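Local coordinates for chitin binding protein (Streptomyces lividans, PDB 5FTZ) that is a copper-dependent lytic polysaccharide monooxygenase of family AA10 that probably binds chitin and cleaves its chains oxidatively, at residues A[91-97]-A[152-158]; A[1-5]-A[29-33]; A[38-42]-A[113-118]; A[43-49]-A[110-114]; A[10-14]-A[58-62]. One frame throughout, in Å; residues are numbered along the deposited sequence.

How the contacts relate
Contacts 1 and 2 meet at the histidine brace: His-91 comes from the first, His-1 from the second, and both bind the same copper. Contact 1 is antiparallel strand pairing broken by a beta bulge, with an aromatic cluster on one face, whereas contact 2 lays a loop against strand 2-6 with one weak direct bond and a bridging water. Contacts 3 and 4 share Arg-113 and join loops; there a guanidinium grips backbone carbonyls and one carboxylate. Contact 5 is buried, a leucine and an arginine fastening helix 10-15 to the loop at 58-62, which touches contact 4 through Asp-60. The other four are partly buried, contacts 1 and 4 with exposed residues at the surface.

Contact 1: residues A[91-97]-A[152-158]; sequences HATTDFK and LAVWTVH. With CU (copper (II) ion), chain B; CU (copper (II) ion), chain C.
Phe-96 and Trp-155 face each other as a non-hydrogen-bonded pair of the antiparallel strands 95-97 and 152-157 and form the tight part of the contact. Their side chains run alongside in the same direction, and the phenyl plane lies 12° from that of the indole five-membered ring. The rings are slid apart, so the main overlap is Phe-96 CE1 over the indole face, 3.3 Å from Trp-155 CD1. Because the tryptophan turns CG opposite its backbone N (chi1 169°), NE1 reaches Thr-93 OG1 at 2.8 Å, with that oxygen in the ring plane. The same hydroxyl donates to His-91 O at 2.8 Å, so both of its roles are used and the indole is kept from turning. Farther along, Trp-155 CH2 lies 3.8 Å from CD2 of His-91, whose NE2 binds copper at 1.9 Å in the histidine brace with His-1.

The other side is looser and wetter. Thr-94 and Asp-95 both face Thr-156, a classic beta bulge. A water donates to Asp-95 OD1 and Val-154 O and accepts from Thr-156 OG1, while Lys-97 NZ bridges to Asp-95 OD2 at 3.2 Å. Another water links Thr-94 OG1 to His-158 ND1; NE2 of His-158 binds the second copper, together with Asp-159 and the same two residues of the second subunit.

Strand 122-125 flanks 93-100 and strand 162-171 flanks 148-157, while Trp-85 and Phe-87 of strand 80-87 cover the aromatic pair from the facing sheet of the beta-sandwich.

Contact 2: residues A[1-5]-A[29-33]; sequences HGYTD and PQSVE. With CU (copper (II) ion), chain B.
His-1 and Gln-30 meet where the amino terminus passes the loop 29-33. Taken from its root, the His-1 side chain first sets CB 3.5 Å from Gln-30 O, with Gln-30 CG also nearby. CG lies anti to the carbonyl carbon, beside the terminal N (chi1 -71°), which lets ND1 and N reach the same copper, ND1 at 1.9 Å and N at 2.2 Å; His-91 NE2 completes the histidine brace typical of these monooxygenases. On the other branch, CD2 has Ser-31 OG at the ring edge, a hydroxyl that is hydrogen-bonded to Glu-28. Last come CE1, 3.8 Å from Glu-33 OE1, and NE2, 4.0 Å from that oxygen, with the carboxylate turned 79° against the ring and the two polar atoms not in contact.

Gly-2 N makes a weak bond to Gln-30 O at 3.1 Å, and a water also joins the backbones, donating to Gly-2 O and Pro-29 O and accepting from Val-32 N. Tyr-3 lies alongside Pro-29, CE2 3.8 Å from its CG, while its OH is hydrogen-bonded to Lys-12 NZ. Replacing Tyr-3 by alanine is likely to open a gap beside Pro-29 and deprive Lys-12 NZ of one of its partners.

Strand 2-6 pairs with strand 80-87 through Tyr-3 and Gln-86, Val-32 makes a backbone hydrogen bond with Tyr-165 of strand 162-171, and Gln-11 of helix 10-15 packs on Tyr-3 and Pro-29; Phe-164 stands edge-to-face to the His-1 ring.

Contact 3: residues A[38-42]-A[113-118]; sequences FPASG and RSDLNL
Pro-39, entered through a cis peptide bond, brings its CA to 7.1 Å from that of Leu-118, and the chain 38-42 curls so that the carbonyls of Pro-39 and Ser-41 meet Arg-113, the first residue of the 3-10 segment 113-115. The arginine is extended from CG to NE and sends its guanidinium edge into this curl. NE donates to Pro-39 O at 2.8 Å, arriving in the carbonyl plane on a lone pair with 164° at the hydrogen. NH2 adds a weak bond to the same oxygen and a firmer one, 2.9 Å, to Ser-41 O, which it approaches from above the carbonyl plane. Both acceptors lie close to the guanidinium plane.

One face of that plane is covered by Phe-38: CE1 sits 3.6 Å above its centre, though ring and guanidinium are tilted 47° to each other and are not a flat stack. Around the ring, Leu-116 CD1 comes to the edge at CZ, 3.8 Å away, and Leu-118 CD2 packs 3.9 Å from Pro-39 CB. At Gly-42 the backbone angles would press a CB against the carbonyl oxygen of Ser-41.

Tyr-99 meets the Phe-38 ring edge-to-face, and Leu-152 of strand 148-157 touches both Phe-38 and Leu-116. The contact is loop-to-loop packing, joining the loop between strands 33-35 and 73-74 to the one between 93-100 and 122-125, beside the beta-sandwich core of the monooxygenase.

Contact 4: residues A[43-49]-A[110-114]; sequences PADGTIC and NLARS
Asp-45 OD1 receives two hydrogens of Arg-113 from opposite faces of its carboxylate: NH1 in a salt bridge at 2.9 Å and the backbone N at 2.8 Å, the latter almost straight at 176°. Neither approach lies in the carboxylate plane. Asp-45 CG lies anti to the carbonyl carbon, beside the backbone N (chi1 -79°), which swings OD1 toward Arg-113. The arginine wraps round the oxygen, and its CG and CD lie beside OD1 as well. At its far end NH1 and NH2 close together on Pro-43 O, each at 2.8 Å; that oxygen lies in the guanidinium plane, which these bonds keep from rotating. Ala-112 CB packs 3.6 Å from Asp-45 CG.

The carboxylate is presented by a type II beta turn from Ala-44 to Thr-47, with Gly-46 at its third position, where the positive phi of 86° would be strained with a side chain. Thr-47 holds the turn closed, giving both its N and its OG1 to Ala-44 O. Gly-46 is fastened across the contact twice: its N donates to Leu-111 O at 3.0 Å, and its O takes ND2 of Asn-110 at 3.0 Å, in the carbonyl plane and on a lone pair.

Farther out, one water spans Asp-45 OD2 and Ser-114 N, and another donates to Leu-111 O and weakly receives Ile-48 N. Ile-48 CD1 packs against Ala-112 CA and meets the guanidinium obliquely. Ala-112 N donates to Asp-115 OD2. Cys-49 SG, tied to Cys-167 of strand 162-171 by a disulfide, rests 3.7 Å from Leu-111 CD2.

Contact 5: residues A[10-14]-A[58-62]; sequences RQKVC and ALDSP
Arg-10 and Leu-59 join the short helix 10-15 of this monooxygenase fold to the loop at 58-62, in a buried contact beside the disulfide Cys-14–Cys-22. Leu-59 fills the apolar half. Its CD2 lies over the first turn of the helix, 3.7 Å from Gln-11 N and close to Arg-10 CB and Cys-14 SG, while CD1 is turned to Gln-11 CB. The amide end of Gln-11 leaves this group, its NE2 bonding to Tyr-165 O.

The polar half belongs to Arg-10, whose chain runs extended from CG to NE (chi2 179°, chi3 -179°) and carries the guanidinium past the leucine side chain to the carbonyl of Leu-59. There NH1 donates to Leu-59 O at 2.9 Å, with the oxygen near the guanidinium plane and 157° at the hydrogen. NE forms a salt bridge with Asp-169, and Trp-70 makes a cation-pi contact with the group, so several partners fix its rotation. A leucine in place of Arg-10 would probably leave Leu-59 O and the carboxylate of Asp-169 without this partner and the two chain segments less firmly joined.

Ser-61 O is near NH1 as well, but the angle is too poor for a bond, and it accepts from Trp-70 NE1 instead. Beyond it, a water lying in the guanidinium plane accepts from Arg-10 NH1 at 3.0 Å and donates to Asp-60 O at 2.7 Å.

Contact 1: residues A[91-97]-A[152-158]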
# COMPACT_ATOMS: atom_id res chain seq x y z
N HIS A 91 3.93 9.92 -6.33
CA HIS A 91 3.78 8.54 -5.86
C HIS A 91 3.07 8.52 -4.52
O HIS A 91 3.17 9.48 -3.73
CB HIS A 91 5.14 7.95 -5.57
CG HIS A 91 6.07 7.90 -6.74
ND1 HIS A 91 5.75 7.25 -7.90
CD2 HIS A 91 7.30 8.46 -6.93
CE1 HIS A 91 6.74 7.37 -8.76
NE2 HIS A 91 7.68 8.11 -8.19
N ALA A 92 2.34 7.46 -4.25
CA ALA A 92 1.85 7.14 -2.91
C ALA A 92 3.03 7.28 -1.95
O ALA A 92 4.12 6.78 -2.20
CB ALA A 92 1.27 5.74 -2.85
N THR A 93 2.79 7.93 -0.80
CA THR A 93 3.83 8.38 0.06
C THR A 93 3.64 7.83 1.47
O THR A 93 2.53 7.93 2.03
CB THR A 93 3.81 9.92 0.08
OG1 THR A 93 4.17 10.34 -1.27
CG2 THR A 93 4.81 10.50 1.10
N THR A 94 4.75 7.40 2.08
CA THR A 94 4.79 7.01 3.47
C THR A 94 4.97 8.25 4.34
O THR A 94 4.11 8.52 5.17
CB THR A 94 5.92 6.01 3.74
OG1 THR A 94 5.66 4.85 2.96
CG2 THR A 94 6.04 5.62 5.21
N ASP A 95 6.03 9.03 4.16
CA ASP A 95 6.24 10.22 4.98
C ASP A 95 7.26 11.17 4.36
O ASP A 95 7.91 10.87 3.35
CB ASP A 95 6.63 9.86 6.42
CG ASP A 95 8.00 9.36 6.57
OD1 ASP A 95 8.70 9.12 5.62
OD2 ASP A 95 8.41 9.21 7.75
N PHE A 96 7.30 12.34 4.96
CA PHE A 96 8.34 13.36 4.74
C PHE A 96 9.06 13.60 6.04
O PHE A 96 8.36 13.78 7.07
CB PHE A 96 7.75 14.68 4.23
CG PHE A 96 7.03 14.57 2.90
CD1 PHE A 96 7.71 14.69 1.69
CD2 PHE A 96 5.69 14.25 2.84
CE1 PHE A 96 7.06 14.56 0.47
CE2 PHE A 96 5.04 14.14 1.65
CZ PHE A 96 5.73 14.27 0.45
N LYS A 97 10.37 13.65 6.03
CA LYS A 97 11.14 13.93 7.25
C LYS A 97 12.17 14.98 6.91
O LYS A 97 12.76 14.94 5.80
CB LYS A 97 11.85 12.73 7.80
CG LYS A 97 10.92 11.65 8.29
CD LYS A 97 11.68 10.44 8.75
CE LYS A 97 10.78 9.51 9.54
NZ LYS A 97 11.04 8.14 9.12
N LEU A 152 18.23 18.54 5.33
CA LEU A 152 18.02 17.32 4.51
C LEU A 152 16.57 16.96 4.56
O LEU A 152 16.03 16.71 5.66
CB LEU A 152 18.90 16.18 5.01
CG LEU A 152 18.65 14.83 4.32
CD1 LEU A 152 19.10 14.85 2.89
CD2 LEU A 152 19.32 13.71 5.09
N ALA A 153 15.94 16.89 3.39
CA ALA A 153 14.56 16.48 3.23
C ALA A 153 14.54 15.12 2.62
O ALA A 153 15.25 14.87 1.65
CB ALA A 153 13.86 17.51 2.36
N VAL A 154 13.77 14.23 3.22
CA VAL A 154 13.66 12.86 2.77
C VAL A 154 12.19 12.51 2.55
O VAL A 154 11.38 12.63 3.46
CB VAL A 154 14.33 11.90 3.75
CG1 VAL A 154 14.30 10.49 3.13
CG2 VAL A 154 15.77 12.30 4.08
N TRP A 155 11.88 12.11 1.32
CA TRP A 155 10.53 11.70 0.91
C TRP A 155 10.52 10.19 0.69
O TRP A 155 11.14 9.71 -0.21
CB TRP A 155 10.17 12.45 -0.36
CG TRP A 155 8.94 11.95 -1.05
CD1 TRP A 155 7.82 11.45 -0.47
CD2 TRP A 155 8.68 11.96 -2.47
NE1 TRP A 155 6.88 11.10 -1.46
CE2 TRP A 155 7.39 11.46 -2.68
CE3 TRP A 155 9.42 12.39 -3.58
CZ2 TRP A 155 6.85 11.31 -3.96
CZ3 TRP A 155 8.85 12.30 -4.82
CH2 TRP A 155 7.60 11.75 -5.00
N THR A 156 9.81 9.46 1.56
CA THR A 156 9.78 8.00 1.46
C THR A 156 8.54 7.54 0.73
O THR A 156 7.42 7.93 1.07
CB THR A 156 9.88 7.36 2.82
OG1 THR A 156 11.13 7.75 3.45
CG2 THR A 156 9.81 5.82 2.73
N VAL A 157 8.75 6.71 -0.29
CA VAL A 157 7.67 6.28 -1.16
C VAL A 157 7.03 4.98 -0.66
O VAL A 157 7.74 4.01 -0.40
CB VAL A 157 8.20 6.14 -2.61
CG1 VAL A 157 7.13 5.63 -3.55
CG2 VAL A 157 8.74 7.51 -3.09
N HIS A 158 5.73 4.98 -0.60
CA HIS A 158 4.96 3.84 -0.12
C HIS A 158 5.12 2.60 -1.07
O HIS A 158 5.10 2.72 -2.27
CB HIS A 158 3.53 4.28 -0.09
CG HIS A 158 2.51 3.20 0.24
ND1 HIS A 158 2.18 2.83 1.53
CD2 HIS A 158 1.66 2.56 -0.59
CE1 HIS A 158 1.21 1.91 1.47
NE2 HIS A 158 0.90 1.73 0.21
CU CU B . 9.21 8.96 -8.96
CU CU C . -0.17 0.18 -0.26
O HOH W 1 3.39 3.74 3.93
O HOH W 2 7.72 2.95 2.32
O HOH W 3 11.04 10.13 4.87

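Contact 2: residues A[1-5]-A[29-33]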
# COMPACT_ATOMS: atom_id res chain seq x y z
N HIS A 1 9.17 11.01 -8.06
CA HIS A 1 10.21 11.98 -8.57
C HIS A 1 9.84 13.38 -8.18
O HIS A 1 8.72 13.84 -8.38
CB HIS A 1 10.45 11.83 -10.07
CG HIS A 1 11.18 10.56 -10.42
ND1 HIS A 1 10.69 9.31 -10.16
CD2 HIS A 1 12.40 10.35 -10.97
CE1 HIS A 1 11.55 8.38 -10.52
NE2 HIS A 1 12.60 9.00 -11.02
N GLY A 2 10.79 14.05 -7.53
CA GLY A 2 10.57 15.39 -7.07
C GLY A 2 11.74 15.91 -6.28
O GLY A 2 12.68 15.18 -6.00
N TYR A 3 11.62 17.16 -5.82
CA TYR A 3 12.69 17.82 -5.06
C TYR A 3 12.04 18.92 -4.23
O TYR A 3 10.94 19.38 -4.53
CB TYR A 3 13.74 18.43 -6.02
CG TYR A 3 13.18 19.29 -7.09
CD1 TYR A 3 12.89 20.63 -6.86
CD2 TYR A 3 12.85 18.77 -8.32
CE1 TYR A 3 12.24 21.41 -7.80
CE2 TYR A 3 12.27 19.55 -9.33
CZ TYR A 3 11.97 20.88 -9.06
OH TYR A 3 11.41 21.73 -9.99
N THR A 4 12.79 19.46 -3.31
CA THR A 4 12.31 20.62 -2.56
C THR A 4 12.74 21.90 -3.27
O THR A 4 13.89 22.06 -3.70
CB THR A 4 12.87 20.65 -1.14
OG1 THR A 4 14.23 20.29 -1.22
CG2 THR A 4 12.16 19.65 -0.21
N ASP A 5 11.80 22.82 -3.34
CA ASP A 5 12.14 24.18 -3.79
C ASP A 5 12.03 25.23 -2.68
O ASP A 5 12.50 26.31 -2.89
CB ASP A 5 11.44 24.60 -5.10
CG ASP A 5 10.05 24.88 -4.93
OD1 ASP A 5 9.45 24.51 -3.94
OD2 ASP A 5 9.45 25.54 -5.82
N PRO A 29 16.50 17.40 -11.95
CA PRO A 29 16.62 17.58 -10.50
C PRO A 29 15.69 16.70 -9.68
O PRO A 29 15.94 16.46 -8.51
CB PRO A 29 16.28 19.04 -10.29
CG PRO A 29 15.41 19.38 -11.47
CD PRO A 29 16.07 18.62 -12.59
N GLN A 30 14.63 16.19 -10.31
CA GLN A 30 13.69 15.24 -9.69
C GLN A 30 14.19 13.87 -9.39
O GLN A 30 13.46 13.07 -8.79
CB GLN A 30 12.40 15.17 -10.55
CG GLN A 30 12.63 14.46 -11.89
CD GLN A 30 13.05 15.32 -13.04
OE1 GLN A 30 13.57 16.42 -12.87
NE2 GLN A 30 12.83 14.81 -14.24
N SER A 31 15.40 13.51 -9.80
CA SER A 31 15.80 12.10 -9.93
C SER A 31 16.72 11.61 -8.80
O SER A 31 17.32 10.56 -8.91
CB SER A 31 16.52 11.87 -11.25
OG SER A 31 15.61 12.14 -12.28
N VAL A 32 16.81 12.33 -7.67
CA VAL A 32 17.76 11.95 -6.59
C VAL A 32 17.12 10.94 -5.64
O VAL A 32 16.68 11.26 -4.55
CB VAL A 32 18.31 13.19 -5.88
CG1 VAL A 32 19.39 12.83 -4.91
CG2 VAL A 32 18.85 14.20 -6.87
N GLU A 33 17.09 9.70 -6.12
CA GLU A 33 16.39 8.56 -5.52
C GLU A 33 17.41 7.59 -5.01
O GLU A 33 18.32 7.18 -5.75
CB GLU A 33 15.49 7.91 -6.58
CG GLU A 33 14.59 6.84 -6.04
CD GLU A 33 13.62 6.28 -7.07
OE1 GLU A 33 13.90 6.40 -8.26
OE2 GLU A 33 12.53 5.79 -6.67
CU CU B . 9.21 8.96 -8.96
O HOH W 4 15.47 14.79 -6.49

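Contact 3: residues A[38-42]-A[113-118]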
# COMPACT_ATOMS: atom_id res chain seq x y z
N PHE A 38 16.70 5.79 5.94
CA PHE A 38 17.67 6.70 6.58
C PHE A 38 17.25 7.01 8.00
O PHE A 38 16.08 7.25 8.23
CB PHE A 38 17.68 7.98 5.76
CG PHE A 38 18.77 8.95 6.16
CD1 PHE A 38 20.03 8.82 5.69
CD2 PHE A 38 18.45 9.97 7.05
CE1 PHE A 38 21.02 9.69 6.10
CE2 PHE A 38 19.43 10.85 7.46
CZ PHE A 38 20.72 10.69 7.01
N PRO A 39 18.19 7.10 8.94
CA PRO A 39 19.63 6.92 8.79
C PRO A 39 20.20 5.52 8.96
O PRO A 39 21.35 5.27 8.69
CB PRO A 39 20.18 7.81 9.92
CG PRO A 39 19.14 7.60 10.97
CD PRO A 39 17.84 7.64 10.26
N ALA A 40 19.40 4.56 9.43
CA ALA A 40 19.96 3.23 9.64
C ALA A 40 20.41 2.57 8.36
O ALA A 40 21.44 1.93 8.31
CB ALA A 40 18.93 2.36 10.36
N SER A 41 19.60 2.75 7.32
CA SER A 41 19.99 2.34 5.99
C SER A 41 20.00 3.60 5.10
O SER A 41 20.17 4.70 5.62
CB SER A 41 19.07 1.23 5.49
OG SER A 41 17.75 1.65 5.48
N GLY A 42 19.89 3.42 3.80
CA GLY A 42 19.89 4.54 2.87
C GLY A 42 21.28 4.81 2.33
O GLY A 42 22.20 4.06 2.57
N ARG A 113 26.14 11.31 8.20
CA ARG A 113 25.29 11.20 9.40
C ARG A 113 25.85 11.90 10.63
O ARG A 113 25.11 12.46 11.40
CB ARG A 113 24.98 9.74 9.68
CG ARG A 113 24.04 9.12 8.65
CD ARG A 113 24.21 7.59 8.66
NE ARG A 113 23.32 6.95 7.71
CZ ARG A 113 23.47 6.92 6.38
NH1 ARG A 113 24.46 7.52 5.77
NH2 ARG A 113 22.55 6.30 5.66
N SER A 114 27.16 11.87 10.80
CA SER A 114 27.80 12.51 11.97
C SER A 114 27.61 14.03 11.99
O SER A 114 27.72 14.68 13.02
CB SER A 114 29.29 12.20 11.98
OG SER A 114 29.95 12.48 10.73
N ASP A 115 27.28 14.61 10.81
CA ASP A 115 26.99 16.06 10.73
C ASP A 115 25.58 16.44 11.10
O ASP A 115 25.32 17.60 11.35
CB ASP A 115 27.25 16.55 9.32
CG ASP A 115 28.69 16.33 8.89
OD1 ASP A 115 29.56 16.77 9.69
OD2 ASP A 115 28.96 15.69 7.80
N LEU A 116 24.70 15.46 11.14
CA LEU A 116 23.28 15.67 11.24
C LEU A 116 22.75 15.37 12.62
O LEU A 116 23.21 14.42 13.29
CB LEU A 116 22.53 14.82 10.22
CG LEU A 116 22.65 15.25 8.76
CD1 LEU A 116 22.28 14.10 7.80
CD2 LEU A 116 21.80 16.50 8.50
N ASN A 117 21.76 16.14 13.07
CA ASN A 117 20.93 15.71 14.16
C ASN A 117 19.99 14.67 13.60
O ASN A 117 19.12 14.99 12.75
CB ASN A 117 20.21 16.92 14.74
CG ASN A 117 19.26 16.55 15.85
OD1 ASN A 117 18.95 15.39 16.10
ND2 ASN A 117 18.81 17.57 16.55
N LEU A 118 20.14 13.38 13.96
CA LEU A 118 19.41 12.35 13.31
C LEU A 118 17.97 12.13 13.81
O LEU A 118 17.26 11.31 13.20
CB LEU A 118 20.21 11.06 13.36
CG LEU A 118 21.55 11.10 12.62
CD1 LEU A 118 22.22 9.76 12.93
CD2 LEU A 118 21.37 11.28 11.15

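Contact 4: residues A[43-49]-A[110-114]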
# COMPACT_ATOMS: atom_id res chain seq x y z
N PRO A 43 21.48 5.91 1.59
CA PRO A 43 22.77 6.20 0.99
C PRO A 43 23.91 6.27 2.02
O PRO A 43 23.72 6.77 3.13
CB PRO A 43 22.58 7.59 0.34
CG PRO A 43 21.15 7.92 0.50
CD PRO A 43 20.49 6.98 1.42
N ALA A 44 25.05 5.82 1.58
CA ALA A 44 26.31 5.87 2.38
C ALA A 44 26.68 7.30 2.74
O ALA A 44 26.44 8.21 1.95
CB ALA A 44 27.43 5.26 1.59
N ASP A 45 27.33 7.50 3.88
CA ASP A 45 27.95 8.78 4.23
C ASP A 45 28.80 9.31 3.11
O ASP A 45 29.52 8.58 2.42
CB ASP A 45 28.80 8.60 5.51
CG ASP A 45 27.97 8.60 6.79
OD1 ASP A 45 26.76 8.93 6.80
OD2 ASP A 45 28.57 8.25 7.83
N GLY A 46 28.63 10.59 2.86
CA GLY A 46 29.31 11.25 1.77
C GLY A 46 28.64 11.14 0.43
O GLY A 46 29.14 11.72 -0.53
N THR A 47 27.53 10.42 0.36
CA THR A 47 26.72 10.31 -0.86
C THR A 47 25.26 10.56 -0.53
O THR A 47 24.39 10.30 -1.39
CB THR A 47 26.83 8.95 -1.53
OG1 THR A 47 26.11 7.96 -0.77
CG2 THR A 47 28.26 8.54 -1.76
N ILE A 48 24.97 11.19 0.60
CA ILE A 48 23.60 11.42 0.99
C ILE A 48 22.90 12.35 0.02
O ILE A 48 21.81 12.05 -0.51
CB ILE A 48 23.48 11.94 2.42
CG1 ILE A 48 24.00 10.88 3.41
CG2 ILE A 48 22.05 12.27 2.75
CD1 ILE A 48 24.32 11.46 4.76
N CYS A 49 23.52 13.49 -0.28
CA CYS A 49 22.87 14.52 -1.10
C CYS A 49 22.73 14.10 -2.54
O CYS A 49 21.87 14.65 -3.24
CB CYS A 49 23.62 15.84 -1.01
SG CYS A 49 23.77 16.48 0.69
N ASN A 110 32.15 15.85 2.50
CA ASN A 110 30.81 15.55 2.00
C ASN A 110 29.89 15.23 3.19
O ASN A 110 30.27 14.47 4.07
CB ASN A 110 30.82 14.35 1.10
CG ASN A 110 31.55 14.57 -0.21
OD1 ASN A 110 32.31 15.51 -0.40
ND2 ASN A 110 31.35 13.62 -1.07
N LEU A 111 28.65 15.72 3.18
CA LEU A 111 27.72 15.53 4.29
C LEU A 111 27.61 14.07 4.69
O LEU A 111 27.44 13.16 3.85
CB LEU A 111 26.32 16.02 3.86
CG LEU A 111 25.32 16.17 5.01
CD1 LEU A 111 25.63 17.39 5.83
CD2 LEU A 111 23.91 16.24 4.41
N ALA A 112 27.59 13.86 6.00
CA ALA A 112 27.48 12.53 6.57
C ALA A 112 26.56 12.51 7.78
O ALA A 112 26.20 13.60 8.32
CB ALA A 112 28.86 12.08 7.02
N ARG A 113 26.14 11.31 8.20
CA ARG A 113 25.29 11.20 9.40
C ARG A 113 25.85 11.90 10.63
O ARG A 113 25.11 12.46 11.40
CB ARG A 113 24.98 9.74 9.68
CG ARG A 113 24.04 9.12 8.65
CD ARG A 113 24.21 7.59 8.66
NE ARG A 113 23.32 6.95 7.71
CZ ARG A 113 23.47 6.92 6.38
NH1 ARG A 113 24.46 7.52 5.77
NH2 ARG A 113 22.55 6.30 5.66
N SER A 114 27.16 11.87 10.80
CA SER A 114 27.80 12.51 11.97
C SER A 114 27.61 14.03 11.99
O SER A 114 27.72 14.68 13.02
CB SER A 114 29.29 12.20 11.98
OG SER A 114 29.95 12.48 10.73
O HOH W 5 28.96 9.75 9.85
O HOH W 6 26.55 13.53 1.13

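Contact 5: residues A[10-14]-A[58-62]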
# COMPACT_ATOMS: atom_id res chain seq x y z
N ARG A 10 19.97 21.66 -3.46
CA ARG A 10 21.11 21.68 -4.35
C ARG A 10 20.75 21.25 -5.75
O ARG A 10 21.26 21.85 -6.70
CB ARG A 10 22.28 20.90 -3.76
CG ARG A 10 22.92 21.52 -2.53
CD ARG A 10 24.05 20.66 -2.01
NE ARG A 10 24.65 21.26 -0.81
CZ ARG A 10 25.54 20.65 -0.03
NH1 ARG A 10 25.96 19.44 -0.32
NH2 ARG A 10 25.96 21.28 1.07
N GLN A 11 19.95 20.20 -5.89
CA GLN A 11 19.62 19.79 -7.25
C GLN A 11 18.87 20.88 -7.99
O GLN A 11 19.05 21.02 -9.22
CB GLN A 11 18.86 18.46 -7.25
CG GLN A 11 17.63 18.32 -6.34
CD GLN A 11 17.95 17.67 -5.05
OE1 GLN A 11 18.77 18.16 -4.29
NE2 GLN A 11 17.31 16.57 -4.77
N LYS A 12 18.04 21.63 -7.29
CA LYS A 12 17.28 22.68 -7.96
C LYS A 12 18.14 23.90 -8.25
O LYS A 12 17.96 24.51 -9.33
CB LYS A 12 16.06 23.04 -7.13
CG LYS A 12 15.11 24.07 -7.76
CD LYS A 12 14.64 23.66 -9.15
CE LYS A 12 13.49 24.57 -9.58
NZ LYS A 12 12.97 24.08 -10.86
N VAL A 13 19.08 24.28 -7.39
CA VAL A 13 19.96 25.36 -7.73
C VAL A 13 20.86 25.00 -8.89
O VAL A 13 21.21 25.88 -9.70
CB VAL A 13 20.79 25.96 -6.58
CG1 VAL A 13 19.86 26.48 -5.48
CG2 VAL A 13 21.81 25.07 -6.02
N CYS A 14 21.18 23.73 -9.06
CA CYS A 14 21.90 23.28 -10.26
C CYS A 14 20.99 23.40 -11.51
O CYS A 14 21.38 24.02 -12.53
CB CYS A 14 22.39 21.85 -10.01
SG CYS A 14 23.76 21.68 -8.87
N ALA A 58 28.31 15.82 -7.78
CA ALA A 58 28.45 17.26 -7.46
C ALA A 58 27.58 17.70 -6.30
O ALA A 58 27.96 18.62 -5.55
CB ALA A 58 28.15 18.12 -8.67
N LEU A 59 26.42 17.09 -6.14
CA LEU A 59 25.55 17.47 -5.01
C LEU A 59 26.09 17.19 -3.64
O LEU A 59 25.66 17.82 -2.67
CB LEU A 59 24.20 16.74 -5.13
CG LEU A 59 23.40 16.95 -6.41
CD1 LEU A 59 22.09 16.18 -6.35
CD2 LEU A 59 23.15 18.43 -6.67
N ASP A 60 27.00 16.23 -3.54
CA ASP A 60 27.62 15.87 -2.25
C ASP A 60 28.81 16.70 -1.82
O ASP A 60 29.25 16.60 -0.66
CB ASP A 60 28.15 14.44 -2.32
CG ASP A 60 27.13 13.43 -2.55
OD1 ASP A 60 26.10 13.44 -1.84
OD2 ASP A 60 27.39 12.52 -3.40
N SER A 61 29.38 17.46 -2.74
CA SER A 61 30.55 18.25 -2.44
C SER A 61 30.22 19.34 -1.41
O SER A 61 29.08 19.86 -1.42
CB SER A 61 31.07 18.86 -3.70
OG SER A 61 32.16 19.71 -3.42
N PRO A 62 31.19 19.70 -0.55
CA PRO A 62 30.94 20.78 0.40
C PRO A 62 30.88 22.16 -0.27
O PRO A 62 30.50 23.12 0.39
CB PRO A 62 32.15 20.69 1.30
CG PRO A 62 33.20 20.00 0.55
CD PRO A 62 32.50 19.05 -0.34
O HOH W 7 27.99 17.95 1.29